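Local coordinates for lipoate-protein ligase 1 (Plasmodium falciparum, PDB 5T8U), which belongs to the lipoyl protein ligase A/B family, pairing a lipoyl protein ligase A/B catalytic domain built on a mixed sheet with a small C-terminal alpha-beta region, at residues F24-N30 against F258-Y262; N35-L39 against K50-I55; I282-F288 against E352-W356. All coordinates share one frame; numbering follows the deposited sequence.

Interaction 1: F24-N30 against F258-Y262; sequences FNLSLEN and FLKYY
Phe258 drives its ring into the angle between Phe24, Ser27 and Leu28. From CB, the bond to CG runs anti to the backbone N (chi1 -175°) and carries the ring off its own helix toward helix 22-34. Phe258 CD1 comes to 3.9 Å from the carbonyl oxygen Ser27 O. Phe258 CE1 goes deeper, settling against the backbone where Ser27 passes into Leu28 and lying 3.5 Å from Leu28 CD2, the branch that bends back toward the contact although its CB points away. On the other edge, Phe258 CE2 stands 3.9 Å from Phe24 CE1. The tip, CZ, lies over the centre of the Phe24 ring, so the two rings form a T-shaped pair with planes 68° apart, Phe258 giving its edge and Phe24 its face. One face of Phe258 takes a CH-pi contact from Ser27 CB, which is 3.9 Å from the ring centroid.

This is the packing of two helices, 22-34 and 256-266, whose short segments cross at 131° with axes 8.7 Å apart. A small residue suits the crossing point: Ser27 CA is 5.3 Å from Tyr262 CA. Its hydroxyl lies at the edge of the Tyr262 ring but is hydrogen-bonded to His23 O in its own helix, so a polar atom is satisfied inside an interface that has no hydrogen bond across it. Tyr262 also meets Phe24, CE1 being 4.0 Å from Phe24 CB. Tyr261 turns one ring face to the side chain of Asn30. Away from this contact, helix 22-34 rests on the large mixed sheet: Glu29 OE2 is hydrogen-bonded to Thr109 OG1, and Leu26 touches Trp59, a residue of the lipoic acid pocket.

Interaction 2: N35-L39 against K50-I55; sequences NYNDL and KFNEPI
Asn37 and Phe51 link two loops of the lipoyl protein ligase A/B domain: residues 35-39, which follow helix 22-34, and residues 50-55, which lead into strand 55-59 of the large mixed sheet.

Hydrogen bonds come first. Phe51 N donates to Asn37 O (2.7 Å), and Asn37 returns the grip with its side chain, ND2 donating to Phe51 O. This second bond is modelled at 2.5 Å, doubtfully short, with the acceptor close to the amide plane and the C=O...ND2 angle being 172°. Asparagine suits the place because its short amide can reach back to the residue its own backbone holds. Asn37 CA adds a CA-H...O contact to Phe51 O at 3.3 Å. Tyr36 OH donates to Glu53 O from above the carbonyl plane, in a bond that is also modelled doubtfully short.

Aromatic contacts follow. With CG anti to its backbone N (chi1 180°), Tyr36 reaches along residues 50-55, and Phe51 turns an edge toward the face of Tyr36 in an offset T-shaped pair, centroids 5.6 Å apart and planes at 66°.

Apolar carbons close the inner side. The CD1 methyls of Leu39 and Ile55 are modelled closer than carbons normally pack, a doubtful detail, so the contact rests rather on Ile55 CD1, 3.8 Å from Tyr36 CE1.

Interaction 3: I282-F288 against E352-W356; sequences IWKQFTF and EVRSW
Trp356 NE1 is hydrogen-bonded to Glu360 OE2, and Lys284 lies beside it, its CB 3.7 Å from NE1. The polar spot of the indole is satisfied, while its faces pack mainly against aliphatic carbon and CZ2 lies close to the Trp283 carbonyl. Lys284 CB makes a CH-pi contact over the five-membered ring, and its extended chain continues over the same face, Lys284 CD 3.7 Å from Trp356 CD1, as a long lysine can near solvent. Over the opposite face, Ile282 CD1 stands 4.1 Å from the centroid of the six-membered ring. The indole is clasped between two residues of one strand; chi1 of 169°, anti to the backbone N, swings it there.

Phe286 points its edge at the face that Lys284 covers, an offset T-shaped pair with planes at 78° and CZ 3.7 Å from Trp356 CE3. Val353 CG2 lies over a face of Phe286 and touches Phe288 CZ at 3.8 Å. The carboxylate of Glu352, steeply turned to the Phe288 ring, brings OE1 3.3 Å from Phe288 CE2.

Helix 347-357 packs on edge strand 280-286 of the antiparallel sheet in the bacterial lipoate protein ligase C-terminal family region, while Arg354 of the helix touches helix 332-341.

How the interactions relate
Interactions 1 and 2 belong to one neighbourhood, their centres about 17 Å apart: helix 22-34, gripped in interaction 1, runs on into the loop that opens interaction 2. Interaction 3 lies across the chain's centre, its centre about 33 Å from that of interaction 1, in the C-terminal family region. All three are partly buried, interaction 1 having no exposed residue among those that touch, whereas the other two reach the surface through Lys50 and Asn52, and through Trp283 and Lys284. T-shaped aromatic pairs recur throughout. The two contacts between regular elements, helix on helix and helix on strand, have no hydrogen bonds across them; the loops of interaction 2 are joined by three, two modelled doubtfully short.

Interaction 1: F24-N30 against F258-Y262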
loop_
_atom_site.group_PDB
_atom_site.type_symbol
_atom_site.label_atom_id
_atom_site.label_comp_id
_atom_site.label_asym_id
_atom_site.label_seq_id
_atom_site.Cartn_x
_atom_site.Cartn_y
_atom_site.Cartn_z
ATOM N N PHE A 24 10.408 -3.351 9.721
ATOM C CA PHE A 24 9.727 -3.736 10.950
ATOM C C PHE A 24 8.251 -3.364 10.893
ATOM O O PHE A 24 7.373 -4.198 11.151
ATOM C CB PHE A 24 10.409 -3.071 12.147
ATOM C CG PHE A 24 10.007 -3.646 13.472
ATOM C CD1 PHE A 24 10.709 -4.705 14.022
ATOM C CD2 PHE A 24 8.928 -3.130 14.168
ATOM C CE1 PHE A 24 10.343 -5.238 15.240
ATOM C CE2 PHE A 24 8.557 -3.658 15.389
ATOM C CZ PHE A 24 9.265 -4.715 15.925
ATOM N N ASN A 25 7.958 -2.109 10.545
ATOM C CA ASN A 25 6.571 -1.656 10.506
ATOM C C ASN A 25 5.788 -2.351 9.399
ATOM O O ASN A 25 4.597 -2.636 9.563
ATOM C CB ASN A 25 6.514 -0.141 10.324
ATOM C CG ASN A 25 7.052 0.609 11.524
ATOM O OD1 ASN A 25 6.961 0.135 12.655
ATOM N ND2 ASN A 25 7.609 1.791 11.284
ATOM N N LEU A 26 6.429 -2.617 8.259
ATOM C CA LEU A 26 5.763 -3.390 7.216
ATOM C C LEU A 26 5.454 -4.804 7.693
ATOM O O LEU A 26 4.413 -5.368 7.331
ATOM C CB LEU A 26 6.622 -3.425 5.951
ATOM C CG LEU A 26 6.632 -2.149 5.105
ATOM C CD1 LEU A 26 7.724 -2.219 4.049
ATOM C CD2 LEU A 26 5.280 -1.915 4.447
ATOM N N SER A 27 6.336 -5.388 8.508
ATOM C CA SER A 27 6.054 -6.700 9.079
ATOM C C SER A 27 4.877 -6.633 10.046
ATOM O O SER A 27 4.032 -7.535 10.066
ATOM C CB SER A 27 7.297 -7.246 9.779
ATOM O OG SER A 27 8.399 -7.288 8.888
ATOM N N LEU A 28 4.809 -5.575 10.858
ATOM C CA LEU A 28 3.641 -5.370 11.710
ATOM C C LEU A 28 2.369 -5.290 10.876
ATOM O O LEU A 28 1.382 -5.979 11.155
ATOM C CB LEU A 28 3.812 -4.097 12.541
ATOM C CG LEU A 28 4.813 -4.141 13.696
ATOM C CD1 LEU A 28 5.053 -2.740 14.236
ATOM C CD2 LEU A 28 4.324 -5.061 14.808
ATOM N N GLU A 29 2.378 -4.442 9.846
ATOM C CA GLU A 29 1.215 -4.286 8.977
ATOM C C GLU A 29 0.776 -5.625 8.397
ATOM O O GLU A 29 -0.407 -5.986 8.451
ATOM C CB GLU A 29 1.553 -3.297 7.862
ATOM C CG GLU A 29 0.401 -2.953 6.946
ATOM C CD GLU A 29 0.831 -2.058 5.802
ATOM O OE1 GLU A 29 1.895 -2.326 5.205
ATOM O OE2 GLU A 29 0.114 -1.079 5.509
ATOM N N ASN A 30 1.724 -6.377 7.831
ATOM C CA ASN A 30 1.383 -7.668 7.243
ATOM C C ASN A 30 0.858 -8.637 8.293
ATOM O O ASN A 30 -0.010 -9.465 7.994
ATOM C CB ASN A 30 2.601 -8.261 6.537
ATOM C CG ASN A 30 2.236 -9.408 5.615
ATOM O OD1 ASN A 30 1.121 -9.470 5.097
ATOM N ND2 ASN A 30 3.175 -10.323 5.406
ATOM N N PHE A 258 5.898 -13.424 12.193
ATOM C CA PHE A 258 6.428 -12.066 12.129
ATOM C C PHE A 258 7.882 -12.069 11.674
ATOM O O PHE A 258 8.256 -11.335 10.754
ATOM C CB PHE A 258 6.292 -11.385 13.491
ATOM C CG PHE A 258 6.694 -9.940 13.485
ATOM C CD1 PHE A 258 5.762 -8.951 13.231
ATOM C CD2 PHE A 258 8.007 -9.568 13.728
ATOM C CE1 PHE A 258 6.125 -7.620 13.222
ATOM C CE2 PHE A 258 8.377 -8.236 13.720
ATOM C CZ PHE A 258 7.434 -7.262 13.466
ATOM N N LEU A 259 8.722 -12.885 12.316
ATOM C CA LEU A 259 10.120 -12.974 11.909
ATOM C C LEU A 259 10.252 -13.416 10.458
ATOM O O LEU A 259 11.181 -12.993 9.762
ATOM C CB LEU A 259 10.877 -13.934 12.828
ATOM C CG LEU A 259 11.152 -13.437 14.248
ATOM C CD1 LEU A 259 11.694 -14.564 15.109
ATOM C CD2 LEU A 259 12.124 -12.266 14.236
ATOM N N LYS A 260 9.341 -14.270 9.988
ATOM C CA LYS A 260 9.337 -14.654 8.581
ATOM C C LYS A 260 9.133 -13.434 7.690
ATOM O O LYS A 260 9.921 -13.180 6.770
ATOM C CB LYS A 260 8.244 -15.694 8.332
ATOM C CG LYS A 260 8.235 -16.289 6.932
ATOM C CD LYS A 260 6.859 -16.839 6.576
ATOM C CE LYS A 260 6.409 -17.932 7.539
ATOM N NZ LYS A 260 5.005 -18.352 7.284
ATOM N N TYR A 261 8.072 -12.665 7.951
ATOM C CA TYR A 261 7.829 -11.448 7.182
ATOM C C TYR A 261 9.037 -10.520 7.228
ATOM O O TYR A 261 9.508 -10.039 6.192
ATOM C CB TYR A 261 6.590 -10.729 7.717
ATOM C CG TYR A 261 5.308 -11.531 7.645
ATOM C CD1 TYR A 261 5.155 -12.560 6.725
ATOM C CD2 TYR A 261 4.247 -11.251 8.496
ATOM C CE1 TYR A 261 3.984 -13.289 6.658
ATOM C CE2 TYR A 261 3.073 -11.975 8.437
ATOM C CZ TYR A 261 2.946 -12.991 7.515
ATOM O OH TYR A 261 1.778 -13.715 7.453
ATOM N N TYR A 262 9.549 -10.255 8.431
ATOM C CA TYR A 262 10.670 -9.334 8.589
ATOM C C TYR A 262 11.872 -9.784 7.771
ATOM O O TYR A 262 12.497 -8.982 7.067
ATOM C CB TYR A 262 11.032 -9.219 10.070
ATOM C CG TYR A 262 12.120 -8.212 10.370
ATOM C CD1 TYR A 262 11.829 -6.859 10.482
ATOM C CD2 TYR A 262 13.436 -8.616 10.554
ATOM C CE1 TYR A 262 12.819 -5.936 10.761
ATOM C CE2 TYR A 262 14.431 -7.701 10.834
ATOM C CZ TYR A 262 14.118 -6.362 10.936
ATOM O OH TYR A 262 15.108 -5.448 11.213
#

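Interaction 2: N35-L39 against K50-I55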
loop_
_atom_site.group_PDB
_atom_site.type_symbol
_atom_site.label_atom_id
_atom_site.label_comp_id
_atom_site.label_asym_id
_atom_site.label_seq_id
_atom_site.Cartn_x
_atom_site.Cartn_y
_atom_site.Cartn_z
ATOM N N ASN A 35 -3.638 -11.633 10.397
ATOM C CA ASN A 35 -4.200 -12.141 11.644
ATOM C C ASN A 35 -5.333 -11.248 12.137
ATOM O O ASN A 35 -5.567 -11.146 13.346
ATOM C CB ASN A 35 -3.123 -12.267 12.724
ATOM C CG ASN A 35 -2.074 -13.306 12.378
ATOM O OD1 ASN A 35 -2.267 -14.499 12.608
ATOM N ND2 ASN A 35 -0.953 -12.855 11.828
ATOM N N TYR A 36 -6.042 -10.604 11.211
ATOM C CA TYR A 36 -7.134 -9.689 11.523
ATOM C C TYR A 36 -8.094 -10.277 12.551
ATOM O O TYR A 36 -8.134 -9.823 13.700
ATOM C CB TYR A 36 -7.868 -9.334 10.226
ATOM C CG TYR A 36 -9.039 -8.388 10.368
ATOM C CD1 TYR A 36 -8.847 -7.050 10.682
ATOM C CD2 TYR A 36 -10.337 -8.830 10.148
ATOM C CE1 TYR A 36 -9.918 -6.183 10.795
ATOM C CE2 TYR A 36 -11.412 -7.973 10.258
ATOM C CZ TYR A 36 -11.198 -6.651 10.580
ATOM O OH TYR A 36 -12.272 -5.799 10.687
ATOM N N ASN A 37 -8.852 -11.303 12.158
ATOM C CA ASN A 37 -9.911 -11.831 13.012
ATOM C C ASN A 37 -9.404 -12.363 14.348
ATOM O O ASN A 37 -10.222 -12.620 15.237
ATOM C CB ASN A 37 -10.668 -12.942 12.276
ATOM C CG ASN A 37 -11.347 -12.448 11.011
ATOM O OD1 ASN A 37 -11.232 -13.064 9.951
ATOM N ND2 ASN A 37 -12.058 -11.329 11.114
ATOM N N ASP A 38 -8.093 -12.534 14.517
ATOM C CA ASP A 38 -7.530 -13.053 15.756
ATOM C C ASP A 38 -6.806 -11.998 16.578
ATOM O O ASP A 38 -6.236 -12.336 17.624
ATOM C CB ASP A 38 -6.561 -14.200 15.454
ATOM C CG ASP A 38 -7.263 -15.428 14.923
ATOM O OD1 ASP A 38 -8.409 -15.683 15.348
ATOM O OD2 ASP A 38 -6.670 -16.137 14.084
ATOM N N LEU A 39 -6.817 -10.734 16.151
ATOM C CA LEU A 39 -5.956 -9.743 16.788
ATOM C C LEU A 39 -6.254 -9.607 18.277
ATOM O O LEU A 39 -5.335 -9.421 19.083
ATOM C CB LEU A 39 -6.098 -8.394 16.087
ATOM C CG LEU A 39 -5.337 -8.241 14.765
ATOM C CD1 LEU A 39 -5.645 -6.897 14.133
ATOM C CD2 LEU A 39 -3.835 -8.401 14.961
ATOM N N LYS A 50 -13.526 -13.088 18.372
ATOM C CA LYS A 50 -12.755 -12.848 17.164
ATOM C C LYS A 50 -13.184 -11.528 16.537
ATOM O O LYS A 50 -14.339 -11.109 16.657
ATOM C CB LYS A 50 -12.931 -14.002 16.175
ATOM C CG LYS A 50 -12.393 -15.324 16.716
ATOM C CD LYS A 50 -13.063 -16.535 16.083
ATOM C CE LYS A 50 -13.287 -17.647 17.104
ATOM N NZ LYS A 50 -12.028 -18.337 17.504
ATOM N N PHE A 51 -12.241 -10.881 15.862
ATOM C CA PHE A 51 -12.369 -9.473 15.522
ATOM C C PHE A 51 -12.954 -9.281 14.129
ATOM O O PHE A 51 -12.666 -10.046 13.205
ATOM C CB PHE A 51 -11.003 -8.794 15.618
ATOM C CG PHE A 51 -11.070 -7.298 15.660
ATOM C CD1 PHE A 51 -11.692 -6.646 16.712
ATOM C CD2 PHE A 51 -10.496 -6.541 14.656
ATOM C CE1 PHE A 51 -11.747 -5.268 16.752
ATOM C CE2 PHE A 51 -10.550 -5.166 14.693
ATOM C CZ PHE A 51 -11.172 -4.528 15.742
ATOM N N ASN A 52 -13.783 -8.242 13.993
ATOM C CA ASN A 52 -14.404 -7.929 12.710
ATOM C C ASN A 52 -14.621 -6.431 12.525
ATOM O O ASN A 52 -15.352 -6.044 11.604
ATOM C CB ASN A 52 -15.745 -8.672 12.587
ATOM C CG ASN A 52 -16.300 -8.655 11.177
ATOM O OD1 ASN A 52 -15.577 -8.392 10.216
ATOM N ND2 ASN A 52 -17.591 -8.941 11.047
ATOM N N GLU A 53 -14.019 -5.581 13.344
ATOM C CA GLU A 53 -14.296 -4.155 13.378
ATOM C C GLU A 53 -13.174 -3.370 12.713
ATOM O O GLU A 53 -12.114 -3.916 12.393
ATOM C CB GLU A 53 -14.478 -3.701 14.829
ATOM C CG GLU A 53 -15.682 -4.301 15.528
ATOM C CD GLU A 53 -16.994 -3.745 15.016
ATOM O OE1 GLU A 53 -17.648 -4.421 14.195
ATOM O OE2 GLU A 53 -17.368 -2.627 15.428
ATOM N N PRO A 54 -13.372 -2.070 12.486
ATOM C CA PRO A 54 -12.334 -1.274 11.821
ATOM C C PRO A 54 -11.068 -1.151 12.657
ATOM O O PRO A 54 -11.094 -1.221 13.887
ATOM C CB PRO A 54 -13.001 0.095 11.633
ATOM C CG PRO A 54 -14.465 -0.160 11.745
ATOM C CD PRO A 54 -14.599 -1.287 12.712
ATOM N N ILE A 55 -9.948 -0.957 11.959
ATOM C CA ILE A 55 -8.648 -0.738 12.583
ATOM C C ILE A 55 -7.977 0.453 11.918
ATOM O O ILE A 55 -7.989 0.578 10.687
ATOM C CB ILE A 55 -7.738 -1.980 12.475
ATOM C CG1 ILE A 55 -8.333 -3.134 13.277
ATOM C CG2 ILE A 55 -6.313 -1.654 12.944
ATOM C CD1 ILE A 55 -7.532 -4.418 13.223
#

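Interaction 3: I282-F288 against E352-W356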
loop_
_atom_site.group_PDB
_atom_site.type_symbol
_atom_site.label_atom_id
_atom_site.label_comp_id
_atom_site.label_asym_id
_atom_site.label_seq_id
_atom_site.Cartn_x
_atom_site.Cartn_y
_atom_site.Cartn_z
ATOM N N ILE A 282 7.480 -5.975 -24.098
ATOM C CA ILE A 282 6.569 -4.947 -24.584
ATOM C C ILE A 282 6.164 -4.075 -23.399
ATOM O O ILE A 282 6.344 -4.445 -22.237
ATOM C CB ILE A 282 5.329 -5.544 -25.286
ATOM C CG1 ILE A 282 4.428 -6.283 -24.287
ATOM C CG2 ILE A 282 5.771 -6.487 -26.406
ATOM C CD1 ILE A 282 3.112 -6.760 -24.877
ATOM N N TRP A 283 5.615 -2.901 -23.704
ATOM C CA TRP A 283 5.294 -1.951 -22.648
ATOM C C TRP A 283 4.331 -0.895 -23.172
ATOM O O TRP A 283 4.254 -0.640 -24.377
ATOM C CB TRP A 283 6.563 -1.288 -22.100
ATOM C CG TRP A 283 7.213 -0.346 -23.070
ATOM C CD1 TRP A 283 7.217 1.016 -23.012
ATOM C CD2 TRP A 283 7.950 -0.700 -24.248
ATOM N NE1 TRP A 283 7.914 1.533 -24.078
ATOM C CE2 TRP A 283 8.372 0.500 -24.852
ATOM C CE3 TRP A 283 8.295 -1.914 -24.850
ATOM C CZ2 TRP A 283 9.122 0.522 -26.027
ATOM C CZ3 TRP A 283 9.038 -1.891 -26.018
ATOM C CH2 TRP A 283 9.443 -0.681 -26.593
ATOM N N LYS A 284 3.597 -0.281 -22.243
ATOM C CA LYS A 284 2.722 0.837 -22.572
ATOM C C LYS A 284 2.378 1.585 -21.292
ATOM O O LYS A 284 2.456 1.035 -20.191
ATOM C CB LYS A 284 1.441 0.375 -23.276
ATOM C CG LYS A 284 0.696 1.491 -24.001
ATOM C CD LYS A 284 -0.746 1.126 -24.301
ATOM C CE LYS A 284 -1.435 2.232 -25.082
ATOM N NZ LYS A 284 -2.867 1.926 -25.347
ATOM N N GLN A 285 1.993 2.849 -21.453
ATOM C CA GLN A 285 1.580 3.699 -20.340
ATOM C C GLN A 285 0.063 3.856 -20.382
ATOM O O GLN A 285 -0.477 4.490 -21.295
ATOM C CB GLN A 285 2.274 5.058 -20.412
ATOM C CG GLN A 285 1.906 6.004 -19.278
ATOM C CD GLN A 285 2.232 5.431 -17.913
ATOM O OE1 GLN A 285 3.304 4.863 -17.703
ATOM N NE2 GLN A 285 1.299 5.567 -16.977
ATOM N N PHE A 286 -0.619 3.282 -19.395
ATOM C CA PHE A 286 -2.065 3.392 -19.267
ATOM C C PHE A 286 -2.430 4.437 -18.217
ATOM O O PHE A 286 -1.608 4.835 -17.387
ATOM C CB PHE A 286 -2.685 2.044 -18.885
ATOM C CG PHE A 286 -2.512 0.974 -19.926
ATOM C CD1 PHE A 286 -3.462 0.794 -20.918
ATOM C CD2 PHE A 286 -1.408 0.139 -19.903
ATOM C CE1 PHE A 286 -3.307 -0.195 -21.875
ATOM C CE2 PHE A 286 -1.249 -0.851 -20.854
ATOM C CZ PHE A 286 -2.201 -1.018 -21.841
ATOM N N THR A 287 -3.691 4.874 -18.261
ATOM C CA THR A 287 -4.184 5.811 -17.255
ATOM C C THR A 287 -4.008 5.247 -15.852
ATOM O O THR A 287 -3.699 5.988 -14.911
ATOM C CB THR A 287 -5.656 6.142 -17.510
ATOM O OG1 THR A 287 -6.395 4.933 -17.718
ATOM C CG2 THR A 287 -5.805 7.050 -18.722
ATOM N N PHE A 288 -4.195 3.938 -15.692
ATOM C CA PHE A 288 -4.048 3.277 -14.403
ATOM C C PHE A 288 -2.615 2.853 -14.116
ATOM O O PHE A 288 -2.381 2.131 -13.141
ATOM C CB PHE A 288 -4.973 2.056 -14.318
ATOM C CG PHE A 288 -4.979 1.201 -15.556
ATOM C CD1 PHE A 288 -3.911 0.368 -15.853
ATOM C CD2 PHE A 288 -6.061 1.227 -16.418
ATOM C CE1 PHE A 288 -3.925 -0.415 -16.993
ATOM C CE2 PHE A 288 -6.081 0.446 -17.554
ATOM C CZ PHE A 288 -5.011 -0.376 -17.843
ATOM N N GLU A 352 -9.136 -3.183 -21.966
ATOM C CA GLU A 352 -8.147 -2.290 -22.563
ATOM C C GLU A 352 -6.794 -2.981 -22.707
ATOM O O GLU A 352 -6.133 -2.861 -23.748
ATOM C CB GLU A 352 -8.020 -1.021 -21.719
ATOM C CG GLU A 352 -7.235 0.094 -22.383
ATOM C CD GLU A 352 -7.244 1.376 -21.572
ATOM O OE1 GLU A 352 -7.542 1.311 -20.360
ATOM O OE2 GLU A 352 -6.959 2.448 -22.147
ATOM N N VAL A 353 -6.372 -3.722 -21.681
ATOM C CA VAL A 353 -5.061 -4.363 -21.718
ATOM C C VAL A 353 -5.013 -5.428 -22.807
ATOM O O VAL A 353 -4.035 -5.518 -23.557
ATOM C CB VAL A 353 -4.710 -4.943 -20.334
ATOM C CG1 VAL A 353 -3.439 -5.791 -20.398
ATOM C CG2 VAL A 353 -4.524 -3.815 -19.326
ATOM N N ARG A 354 -6.058 -6.255 -22.916
ATOM C CA ARG A 354 -6.075 -7.265 -23.972
ATOM C C ARG A 354 -6.100 -6.605 -25.345
ATOM O O ARG A 354 -5.384 -7.027 -26.261
ATOM C CB ARG A 354 -7.271 -8.207 -23.795
ATOM C CG ARG A 354 -8.401 -8.030 -24.810
ATOM C CD ARG A 354 -9.525 -9.026 -24.577
ATOM N NE ARG A 354 -10.651 -8.781 -25.476
ATOM C CZ ARG A 354 -10.736 -9.232 -26.724
ATOM N NH1 ARG A 354 -11.802 -8.948 -27.458
ATOM N NH2 ARG A 354 -9.760 -9.963 -27.246
ATOM N N SER A 355 -6.917 -5.560 -25.501
ATOM C CA SER A 355 -6.922 -4.804 -26.746
ATOM C C SER A 355 -5.537 -4.263 -27.067
ATOM O O SER A 355 -5.210 -4.053 -28.242
ATOM C CB SER A 355 -7.935 -3.664 -26.659
ATOM O OG SER A 355 -7.840 -2.813 -27.787
ATOM N N TRP A 356 -4.711 -4.032 -26.045
ATOM C CA TRP A 356 -3.332 -3.620 -26.291
ATOM C C TRP A 356 -2.463 -4.801 -26.713
ATOM O O TRP A 356 -1.677 -4.693 -27.660
ATOM C CB TRP A 356 -2.748 -2.958 -25.043
ATOM C CG TRP A 356 -1.271 -2.758 -25.141
ATOM C CD1 TRP A 356 -0.601 -2.093 -26.122
ATOM C CD2 TRP A 356 -0.276 -3.229 -24.223
ATOM N NE1 TRP A 356 0.749 -2.119 -25.878
ATOM C CE2 TRP A 356 0.976 -2.811 -24.717
ATOM C CE3 TRP A 356 -0.320 -3.962 -23.032
ATOM C CZ2 TRP A 356 2.171 -3.100 -24.063
ATOM C CZ3 TRP A 356 0.870 -4.249 -22.384
ATOM C CH2 TRP A 356 2.097 -3.817 -22.901
#